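Local coordinates for protein acidic lectin (Psophocarpus tetragonolobus, PDB 1F9K) that binds galactose-type sugars as a glycosylated legume lectin carrying calcium and manganese, and probably agglutinates cells through such sugars, at residues Phe75-Pro80 / Phe153-Gly158; Pro86-Thr91 / Asp125-Thr130; Val146-Leu151 / Leu189-Asp194. The protein carries 3 engineered substitutions. All blocks are in the same frame, centred on the assembly; numbering follows the deposited sequence.

Contact 1 (Phe75-Pro80 / Phe153-Gly158); sequences FNITQP and FQLENG. With NAG (2-acetamido-2-deoxy-beta-D-glucopyranose), chain C; NAG (2-acetamido-2-deoxy-beta-D-glucopyranose), chain B.
I77 O is the best-held polar atom here, and across the two segments one bond grips it. G158 N donates to I77 O at 2.9 Å, with an N-H...O angle of 151°. The donor lies in the carbonyl plane. G158 O is used too: N2 of the first NAG donates to it at 3.1 Å. One glycine thus links the I77 backbone to the glycan. The sugar itself is bonded to N76, whose ND2 is 1.4 Å from NAG C1. N76 CG is anti to the backbone N (chi1 165°), and this carries the amide toward G158. N76, I77 and T78 form the N-X-T glycosylation sequon. T78 OG1 makes a weak hydrogen bond of 3.4 Å to O5 of that NAG, and T78 CG2 meets the acetyl methyl of the second NAG.

The apolar half of the contact centres on L155. L155 CD2 lies 4.0 Å from I77 CG2, and the two side chains cross at about a right angle. L155 CD2 also meets the extended Q79 tip to tip, 3.7 Å from Q79 CD. Q79 NE2 is hydrogen-bonded to E221.

Strand 68-78 lies between strands 161-168 and 222-233, with backbone bonds from F75 to A161 and from T78 to T222. The 153-158 loop passes beside this strand's end, and L155 also packs on F180 of strand 173-180.

Contact 2 (Pro86-Thr91 / Asp125-Thr130); sequences PADGLT and DTFQNT. With CA (calcium ion), chain G; MN (manganese (II) ion), chain F; AMG (methyl alpha-D-galactopyranoside), chain E.
The D88 carboxylate meets the O3 and O4 hydroxyls of the galactoside, while the F127 ring turns a face to its C4 and C5. AMG O3 donates to D88 OD1 at 2.8 Å and AMG O4 to D88 OD2 at 2.6 Å. With F127 CG anti to the backbone N (chi1 -172°), one face of the F127 ring turns to the sugar, and AMG C4 lies 3.5 Å above the ring plane, offset toward its rim. P86 O sits at the ring edge, and A87 CB is 3.5 Å from F127 CB. N129 OD1 binds calcium at 2.4 Å, and its ND2 gives AMG O3 a weak bond.

D125 holds calcium with both OD1 and OD2, and OD2 also binds manganese. D132 helps complete the calcium site, and E123 and H137 the manganese site. A calcium-bound water donates to D88 O and OD1. T126 N donates to D88 O at 3.1 Å from above the carbonyl plane. G89 and D125 form an antiparallel non-hydrogen-bonded pair.

The peptide bond between A87 and D88 is cis, and D88 and G89 form a classic beta bulge against T212. A cis Ala-Asp peptide beside a calcium-manganese pair is the hallmark of the legume lectin sugar site.

Contact 3 (Val146-Leu151 / Leu189-Asp194); sequences VSSKTL and LSNIVD
No aromatic ring takes part, and the one flat side chain in the contact is the amide of N191. K149 CG stands over one of its faces, 4.2 Å from N191 CG, and the two side chains cross obliquely. S148 lies near the amide tip, and its OG bonds to the backbone O of I140 in the neighbouring strand 137-142.

The K149 chain is bent at chi2 (-143°). The bend brings K149 CD to 3.9 Å from S190 O, and the chain crosses strand 185-192 rather than following it. K149 NZ forms a long, weak ion pair with D168 of the second subunit. S190 OG bonds to N175 within its own sheet.

L189 carries the apolar part. Its CG is anti to the backbone N (chi1 174°), so both methyls reach the other segment. L189 CD1 lies 3.9 Å from L151 CB and also meets T150 O. The two leucines slide past each other in opposite directions, and L151 CD2 comes within 4.1 Å of L189 CB.

The axes of 149-151 and 189-192 approach to 7.6 Å and run antiparallel at 175°. The two strands belong to different sheets, and L151 and L189 point toward each other's strands. Strand 149-152 is, within this chain, an outermost strand of the seven-strand sheet, and L189 and N191 bond through their backbones to V176 and L174 in the other.

The two sheets meet here mainly through leucine methyls and the aliphatic part of a lysine, while the serine hydroxyls are bonded within their own sheets.

Contact 1 opens first, at 75-80. Contact 2 opens soon after, at 86-91, and closes a loop of 33 residues at 125-130. It is nested inside the 72-residue loop that contact 1 closes at 153-158. Contact 3 opens at 146-151, before contact 1 has closed, and ends at 189-194, so these two cross. Contact 2 and contact 3 follow in series. Contacts 1 and 2 touch where Q79 NE2 packs on P86 CG and F75 on L90. Contact 3 adjoins contact 1 in sequence, yet their centres lie 22 Å apart. Together they tie the glycosylated strand end, the sugar and metal loops and the outer strands into one legume lectin sandwich.

Contact 1 (Phe75-Pro80 / Phe153-Gly158)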
loop_
_atom_site.group_PDB
_atom_site.type_symbol
_atom_site.label_atom_id
_atom_site.label_comp_id
_atom_site.label_asym_id
_atom_site.label_seq_id
_atom_site.Cartn_x
_atom_site.Cartn_y
_atom_site.Cartn_z
ATOM N N PHE A 75 -0.451 15.570 -3.669
ATOM C CA PHE A 75 -0.532 16.812 -2.920
ATOM C C PHE A 75 0.840 17.350 -2.542
ATOM O O PHE A 75 1.826 16.603 -2.501
ATOM C CB PHE A 75 -1.435 16.657 -1.676
ATOM C CG PHE A 75 -0.862 15.798 -0.578
ATOM C CD1 PHE A 75 0.297 16.167 0.098
ATOM C CD2 PHE A 75 -1.528 14.640 -0.171
ATOM C CE1 PHE A 75 0.784 15.403 1.164
ATOM C CE2 PHE A 75 -1.054 13.863 0.895
ATOM C CZ PHE A 75 0.104 14.248 1.561
ATOM N N ASN A 76 0.893 18.663 -2.317
ATOM C CA ASN A 76 2.119 19.331 -1.929
ATOM C C ASN A 76 1.830 20.220 -0.752
ATOM O O ASN A 76 1.207 21.272 -0.905
ATOM C CB ASN A 76 2.682 20.187 -3.064
ATOM C CG ASN A 76 3.753 21.173 -2.584
ATOM O OD1 ASN A 76 4.692 20.802 -1.879
ATOM N ND2 ASN A 76 3.612 22.436 -2.978
ATOM N N ILE A 77 2.286 19.780 0.417
ATOM C CA ILE A 77 2.123 20.513 1.662
ATOM C C ILE A 77 3.444 21.178 1.993
ATOM O O ILE A 77 4.494 20.534 1.978
ATOM C CB ILE A 77 1.772 19.575 2.841
ATOM C CG1 ILE A 77 0.355 19.010 2.667
ATOM C CG2 ILE A 77 1.897 20.319 4.153
ATOM C CD1 ILE A 77 -0.051 18.017 3.731
ATOM N N THR A 78 3.399 22.467 2.289
ATOM C CA THR A 78 4.605 23.169 2.664
ATOM C C THR A 78 4.391 23.861 3.997
ATOM O O THR A 78 3.367 24.506 4.223
ATOM C CB THR A 78 4.996 24.175 1.615
ATOM O OG1 THR A 78 5.372 23.481 0.426
ATOM C CG2 THR A 78 6.162 24.986 2.096
ATOM N N GLN A 79 5.360 23.702 4.885
ATOM C CA GLN A 79 5.277 24.292 6.209
ATOM C C GLN A 79 6.331 25.368 6.393
ATOM O O GLN A 79 7.482 25.081 6.718
ATOM C CB GLN A 79 5.441 23.203 7.262
ATOM C CG GLN A 79 4.378 22.124 7.122
ATOM C CD GLN A 79 4.609 20.955 8.041
ATOM O OE1 GLN A 79 5.760 20.582 8.300
ATOM N NE2 GLN A 79 3.520 20.358 8.532
ATOM N N PRO A 80 5.940 26.631 6.201
ATOM C CA PRO A 80 6.843 27.768 6.339
ATOM C C PRO A 80 7.699 27.755 7.587
ATOM O O PRO A 80 8.915 27.913 7.496
ATOM C CB PRO A 80 5.897 28.953 6.314
ATOM C CG PRO A 80 4.803 28.468 5.400
ATOM C CD PRO A 80 4.569 27.084 5.914
ATOM N N PHE A 153 3.940 9.097 9.698
ATOM C CA PHE A 153 4.780 9.207 8.501
ATOM C C PHE A 153 5.610 10.495 8.523
ATOM O O PHE A 153 5.235 11.486 9.160
ATOM C CB PHE A 153 3.933 9.154 7.203
ATOM C CG PHE A 153 3.153 10.415 6.919
ATOM C CD1 PHE A 153 1.914 10.640 7.518
ATOM C CD2 PHE A 153 3.692 11.411 6.127
ATOM C CE1 PHE A 153 1.233 11.841 7.339
ATOM C CE2 PHE A 153 3.018 12.618 5.938
ATOM C CZ PHE A 153 1.781 12.831 6.553
ATOM N N GLN A 154 6.750 10.463 7.841
ATOM C CA GLN A 154 7.627 11.617 7.743
ATOM C C GLN A 154 7.066 12.416 6.586
ATOM O O GLN A 154 6.699 11.847 5.562
ATOM C CB GLN A 154 9.039 11.174 7.399
ATOM C CG GLN A 154 9.733 10.438 8.513
ATOM C CD GLN A 154 10.253 11.387 9.562
ATOM O OE1 GLN A 154 10.976 12.332 9.235
ATOM N NE2 GLN A 154 9.893 11.152 10.829
ATOM N N LEU A 155 6.967 13.723 6.740
ATOM C CA LEU A 155 6.461 14.547 5.660
ATOM C C LEU A 155 7.654 15.134 4.944
ATOM O O LEU A 155 8.612 15.556 5.600
ATOM C CB LEU A 155 5.620 15.687 6.206
ATOM C CG LEU A 155 5.088 16.648 5.160
ATOM C CD1 LEU A 155 3.922 15.993 4.437
ATOM C CD2 LEU A 155 4.640 17.929 5.827
ATOM N N GLU A 156 7.625 15.151 3.611
ATOM C CA GLU A 156 8.733 15.739 2.853
ATOM C C GLU A 156 8.282 17.146 2.559
ATOM O O GLU A 156 7.481 17.366 1.664
ATOM C CB GLU A 156 8.995 14.970 1.562
ATOM C CG GLU A 156 9.548 13.577 1.790
ATOM C CD GLU A 156 10.748 13.571 2.722
ATOM O OE1 GLU A 156 11.707 14.320 2.445
ATOM O OE2 GLU A 156 10.735 12.821 3.729
ATOM N N ASN A 157 8.802 18.100 3.320
ATOM C CA ASN A 157 8.373 19.483 3.179
ATOM C C ASN A 157 8.478 20.052 1.785
ATOM O O ASN A 157 9.573 20.221 1.258
ATOM C CB ASN A 157 9.125 20.386 4.166
ATOM C CG ASN A 157 8.296 21.593 4.609
ATOM O OD1 ASN A 157 8.542 22.159 5.673
ATOM N ND2 ASN A 157 7.315 21.988 3.794
ATOM N N GLY A 158 7.319 20.360 1.208
ATOM C CA GLY A 158 7.271 20.924 -0.125
ATOM C C GLY A 158 7.487 19.900 -1.221
ATOM O O GLY A 158 7.547 20.267 -2.400
HETATM C C1 NAG C . 4.873 23.142 -2.875
HETATM C C2 NAG C . 5.624 23.282 -4.206
HETATM C C3 NAG C . 6.591 24.452 -4.120
HETATM C C4 NAG C . 5.777 25.696 -3.790
HETATM C C5 NAG C . 4.966 25.497 -2.497
HETATM C C6 NAG C . 4.047 26.657 -2.248
HETATM C C7 NAG C . 6.228 21.569 -5.781
HETATM C C8 NAG C . 7.022 20.303 -6.062
HETATM N N2 NAG C . 6.340 22.071 -4.552
HETATM O O3 NAG C . 7.269 24.619 -5.363
HETATM O O4 NAG C . 6.648 26.799 -3.645
HETATM O O5 NAG C . 4.120 24.335 -2.610
HETATM O O6 NAG C . 2.986 26.638 -3.182
HETATM O O7 NAG C . 5.519 22.072 -6.663
HETATM C C1 NAG B . 7.078 28.079 -3.377
HETATM C C2 NAG B . 7.499 28.970 -2.207
HETATM C C3 NAG B . 7.545 30.443 -2.657
HETATM C C4 NAG B . 8.387 30.607 -3.929
HETATM C C5 NAG B . 7.931 29.611 -5.011
HETATM C C6 NAG B . 8.807 29.638 -6.253
HETATM C C7 NAG B . 6.995 28.283 0.055
HETATM C C8 NAG B . 5.971 28.166 1.168
HETATM N N2 NAG B . 6.576 28.807 -1.096
HETATM O O3 NAG B . 8.102 31.250 -1.629
HETATM O O4 NAG B . 8.267 31.942 -4.410
HETATM O O5 NAG B . 7.966 28.261 -4.491
HETATM O O6 NAG B . 8.067 29.290 -7.416
HETATM O O7 NAG B . 8.151 27.893 0.241
#

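Contact 2 (Pro86-Thr91 / Asp125-Thr130)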
loop_
_atom_site.group_PDB
_atom_site.type_symbol
_atom_site.label_atom_id
_atom_site.label_comp_id
_atom_site.label_asym_id
_atom_site.label_seq_id
_atom_site.Cartn_x
_atom_site.Cartn_y
_atom_site.Cartn_z
ATOM N N PRO A 86 2.778 24.001 12.630
ATOM C CA PRO A 86 1.801 23.873 11.538
ATOM C C PRO A 86 0.529 23.125 11.843
ATOM O O PRO A 86 0.511 22.222 12.682
ATOM C CB PRO A 86 2.597 23.205 10.433
ATOM C CG PRO A 86 3.501 22.319 11.203
ATOM C CD PRO A 86 3.981 23.204 12.329
ATOM N N ALA A 87 -0.531 23.508 11.138
ATOM C CA ALA A 87 -1.848 22.898 11.287
ATOM C C ALA A 87 -2.659 23.271 10.043
ATOM O O ALA A 87 -2.289 24.214 9.354
ATOM C CB ALA A 87 -2.516 23.431 12.568
ATOM N N ASP A 88 -3.738 22.552 9.730
ATOM C CA ASP A 88 -4.209 21.409 10.501
ATOM C C ASP A 88 -4.116 20.119 9.704
ATOM O O ASP A 88 -3.963 19.045 10.280
ATOM C CB ASP A 88 -5.670 21.600 10.954
ATOM C CG ASP A 88 -5.784 22.333 12.276
ATOM O OD1 ASP A 88 -5.592 21.691 13.329
ATOM O OD2 ASP A 88 -6.051 23.553 12.264
ATOM N N GLY A 89 -4.229 20.211 8.386
ATOM C CA GLY A 89 -4.142 18.997 7.611
ATOM C C GLY A 89 -4.981 18.947 6.356
ATOM O O GLY A 89 -5.630 19.920 5.968
ATOM N N LEU A 90 -4.977 17.773 5.734
ATOM C CA LEU A 90 -5.680 17.514 4.487
ATOM C C LEU A 90 -6.500 16.237 4.621
ATOM O O LEU A 90 -6.143 15.345 5.379
ATOM C CB LEU A 90 -4.633 17.365 3.383
ATOM C CG LEU A 90 -4.988 16.853 1.997
ATOM C CD1 LEU A 90 -5.974 17.792 1.350
ATOM C CD2 LEU A 90 -3.731 16.764 1.166
ATOM N N THR A 91 -7.588 16.137 3.873
ATOM C CA THR A 91 -8.452 14.958 3.943
ATOM C C THR A 91 -9.267 14.693 2.689
ATOM O O THR A 91 -9.639 15.620 1.973
ATOM C CB THR A 91 -9.403 15.088 5.113
ATOM N N ASP A 125 -3.202 14.289 8.894
ATOM C CA ASP A 125 -3.116 15.191 10.031
ATOM C C ASP A 125 -1.712 15.721 10.291
ATOM O O ASP A 125 -0.785 14.961 10.551
ATOM C CB ASP A 125 -3.627 14.468 11.283
ATOM C CG ASP A 125 -4.368 15.378 12.229
ATOM O OD1 ASP A 125 -4.069 16.581 12.263
ATOM O OD2 ASP A 125 -5.246 14.890 12.961
ATOM N N THR A 126 -1.573 17.036 10.239
ATOM C CA THR A 126 -0.299 17.688 10.479
ATOM C C THR A 126 -0.202 18.260 11.902
ATOM O O THR A 126 0.894 18.539 12.385
ATOM C CB THR A 126 -0.072 18.825 9.457
ATOM O OG1 THR A 126 -1.142 19.787 9.538
ATOM C CG2 THR A 126 -0.004 18.250 8.068
ATOM N N PHE A 127 -1.350 18.431 12.563
ATOM C CA PHE A 127 -1.411 18.981 13.927
ATOM C C PHE A 127 -1.975 17.994 14.942
ATOM O O PHE A 127 -3.018 17.396 14.708
ATOM C CB PHE A 127 -2.283 20.237 13.957
ATOM C CG PHE A 127 -2.240 20.962 15.267
ATOM C CD1 PHE A 127 -1.236 21.879 15.534
ATOM C CD2 PHE A 127 -3.160 20.680 16.264
ATOM C CE1 PHE A 127 -1.153 22.498 16.777
ATOM C CE2 PHE A 127 -3.080 21.291 17.495
ATOM C CZ PHE A 127 -2.077 22.198 17.752
ATOM N N GLN A 128 -1.306 17.858 16.083
ATOM C CA GLN A 128 -1.757 16.937 17.125
ATOM C C GLN A 128 -2.756 17.524 18.094
ATOM O O GLN A 128 -2.383 18.295 18.974
ATOM C CB GLN A 128 -0.570 16.409 17.929
ATOM C CG GLN A 128 -0.965 15.606 19.166
ATOM C CD GLN A 128 0.209 14.872 19.800
ATOM O OE1 GLN A 128 1.331 15.363 19.802
ATOM N NE2 GLN A 128 -0.056 13.698 20.361
ATOM N N ASN A 129 -4.021 17.154 17.928
ATOM C CA ASN A 129 -5.085 17.610 18.809
ATOM C C ASN A 129 -5.035 16.746 20.057
ATOM O O ASN A 129 -4.154 15.896 20.193
ATOM C CB ASN A 129 -6.452 17.470 18.141
ATOM C CG ASN A 129 -6.710 18.543 17.087
ATOM O OD1 ASN A 129 -6.116 18.544 16.013
ATOM N ND2 ASN A 129 -7.604 19.463 17.401
ATOM N N THR A 130 -5.979 16.958 20.966
ATOM C CA THR A 130 -6.028 16.207 22.220
ATOM C C THR A 130 -6.405 14.745 22.004
ATOM O O THR A 130 -6.209 13.906 22.886
ATOM C CB THR A 130 -7.044 16.829 23.212
ATOM O OG1 THR A 130 -8.383 16.553 22.776
ATOM C CG2 THR A 130 -6.853 18.324 23.294
HETATM CA CA CA G . -5.321 17.045 14.316
HETATM MN MN MN F . -5.530 12.693 13.577
HETATM C C1 AMG E . -6.426 24.852 18.172
HETATM C C2 AMG E . -7.284 24.036 17.201
HETATM C C3 AMG E . -6.403 22.969 16.509
HETATM C C4 AMG E . -5.155 23.617 15.852
HETATM C C5 AMG E . -4.427 24.556 16.821
HETATM C C6 AMG E . -3.439 25.417 16.065
HETATM C C7 AMG E . -5.077 24.684 20.143
HETATM O O1 AMG E . -5.960 24.037 19.208
HETATM O O2 AMG E . -8.393 23.443 17.876
HETATM O O3 AMG E . -7.162 22.273 15.527
HETATM O O4 AMG E . -5.508 24.348 14.684
HETATM O O5 AMG E . -5.359 25.468 17.450
HETATM O O6 AMG E . -2.410 25.889 16.916
HETATM O O HOH W 1 2.374 20.400 14.079
HETATM O O HOH W 2 -5.325 18.831 12.920
HETATM O O HOH W 3 -6.461 10.895 14.793
HETATM O O HOH W 4 -7.470 13.661 13.398
HETATM O O HOH W 5 -7.365 16.837 13.455
#

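Contact 3 (Val146-Leu151 / Leu189-Asp194)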
loop_
_atom_site.group_PDB
_atom_site.type_symbol
_atom_site.label_atom_id
_atom_site.label_comp_id
_atom_site.label_asym_id
_atom_site.label_seq_id
_atom_site.Cartn_x
_atom_site.Cartn_y
_atom_site.Cartn_z
ATOM N N VAL A 146 -11.806 11.109 15.379
ATOM C CA VAL A 146 -10.997 10.137 16.094
ATOM C C VAL A 146 -10.789 8.920 15.212
ATOM O O VAL A 146 -11.554 7.966 15.270
ATOM C CB VAL A 146 -11.668 9.708 17.416
ATOM C CG1 VAL A 146 -10.739 8.815 18.193
ATOM C CG2 VAL A 146 -11.993 10.918 18.250
ATOM N N SER A 147 -9.744 8.969 14.398
ATOM C CA SER A 147 -9.416 7.894 13.477
ATOM C C SER A 147 -9.593 6.535 14.122
ATOM O O SER A 147 -9.282 6.367 15.293
ATOM C CB SER A 147 -7.969 8.037 12.997
ATOM O OG SER A 147 -7.670 9.364 12.585
ATOM N N SER A 148 -10.098 5.573 13.355
ATOM C CA SER A 148 -10.291 4.222 13.846
ATOM C C SER A 148 -8.930 3.531 13.789
ATOM O O SER A 148 -8.703 2.537 14.470
ATOM C CB SER A 148 -11.289 3.484 12.968
ATOM O OG SER A 148 -10.794 3.400 11.646
ATOM N N LYS A 149 -8.036 4.060 12.961
ATOM C CA LYS A 149 -6.673 3.543 12.832
ATOM C C LYS A 149 -5.782 4.655 12.297
ATOM O O LYS A 149 -6.237 5.478 11.500
ATOM C CB LYS A 149 -6.614 2.339 11.889
ATOM C CG LYS A 149 -6.739 1.015 12.588
ATOM C CD LYS A 149 -5.845 -0.037 11.947
ATOM C CE LYS A 149 -5.817 -1.326 12.781
ATOM N NZ LYS A 149 -4.838 -2.346 12.278
ATOM N N THR A 150 -4.529 4.709 12.746
ATOM C CA THR A 150 -3.597 5.735 12.267
ATOM C C THR A 150 -2.207 5.170 12.017
ATOM O O THR A 150 -1.855 4.110 12.506
ATOM C CB THR A 150 -3.428 6.934 13.265
ATOM O OG1 THR A 150 -2.686 6.507 14.417
ATOM C CG2 THR A 150 -4.766 7.491 13.686
ATOM N N LEU A 151 -1.414 5.902 11.254
ATOM C CA LEU A 151 -0.055 5.486 10.952
ATOM C C LEU A 151 0.818 6.732 10.823
ATOM O O LEU A 151 0.482 7.653 10.072
ATOM C CB LEU A 151 -0.024 4.701 9.644
ATOM C CG LEU A 151 1.358 4.190 9.263
ATOM C CD1 LEU A 151 1.691 2.988 10.090
ATOM C CD2 LEU A 151 1.372 3.833 7.794
ATOM N N LEU A 189 -1.449 1.731 5.112
ATOM C CA LEU A 189 -2.354 1.535 6.240
ATOM C C LEU A 189 -3.725 1.047 5.768
ATOM O O LEU A 189 -4.313 1.636 4.864
ATOM C CB LEU A 189 -2.527 2.858 6.977
ATOM C CG LEU A 189 -3.540 2.897 8.111
ATOM C CD1 LEU A 189 -2.993 2.159 9.320
ATOM C CD2 LEU A 189 -3.815 4.330 8.468
ATOM N N SER A 190 -4.245 -0.007 6.394
ATOM C CA SER A 190 -5.541 -0.568 6.003
ATOM C C SER A 190 -6.426 -0.968 7.181
ATOM O O SER A 190 -5.943 -1.353 8.254
ATOM C CB SER A 190 -5.344 -1.813 5.126
ATOM O OG SER A 190 -4.193 -1.685 4.313
ATOM N N ASN A 191 -7.732 -0.898 6.968
ATOM C CA ASN A 191 -8.678 -1.288 7.999
ATOM C C ASN A 191 -9.952 -1.786 7.350
ATOM O O ASN A 191 -10.078 -1.759 6.129
ATOM C CB ASN A 191 -9.015 -0.117 8.905
ATOM C CG ASN A 191 -9.722 -0.559 10.165
ATOM O OD1 ASN A 191 -10.279 0.254 10.907
ATOM N ND2 ASN A 191 -9.687 -1.866 10.425
ATOM N N ILE A 192 -10.895 -2.244 8.165
ATOM C CA ILE A 192 -12.163 -2.736 7.643
ATOM C C ILE A 192 -13.276 -1.707 7.778
ATOM O O ILE A 192 -13.506 -1.160 8.854
ATOM C CB ILE A 192 -12.598 -4.050 8.330
ATOM C CG1 ILE A 192 -11.859 -5.232 7.690
ATOM C CG2 ILE A 192 -14.100 -4.226 8.211
ATOM C CD1 ILE A 192 -12.304 -6.561 8.205
ATOM N N VAL A 193 -13.966 -1.463 6.668
ATOM C CA VAL A 193 -15.042 -0.497 6.619
ATOM C C VAL A 193 -16.201 -1.045 5.798
ATOM O O VAL A 193 -16.017 -1.574 4.693
ATOM C CB VAL A 193 -14.573 0.819 5.966
ATOM C CG1 VAL A 193 -15.648 1.854 6.092
ATOM C CG2 VAL A 193 -13.301 1.315 6.612
ATOM N N ASP A 194 -17.398 -0.902 6.348
ATOM C CA ASP A 194 -18.617 -1.354 5.699
ATOM C C ASP A 194 -19.369 -0.097 5.261
ATOM O O ASP A 194 -20.103 0.508 6.058
ATOM C CB ASP A 194 -19.445 -2.154 6.705
ATOM C CG ASP A 194 -20.610 -2.877 6.065
ATOM O OD1 ASP A 194 -20.918 -2.593 4.887
ATOM O OD2 ASP A 194 -21.221 -3.729 6.745
#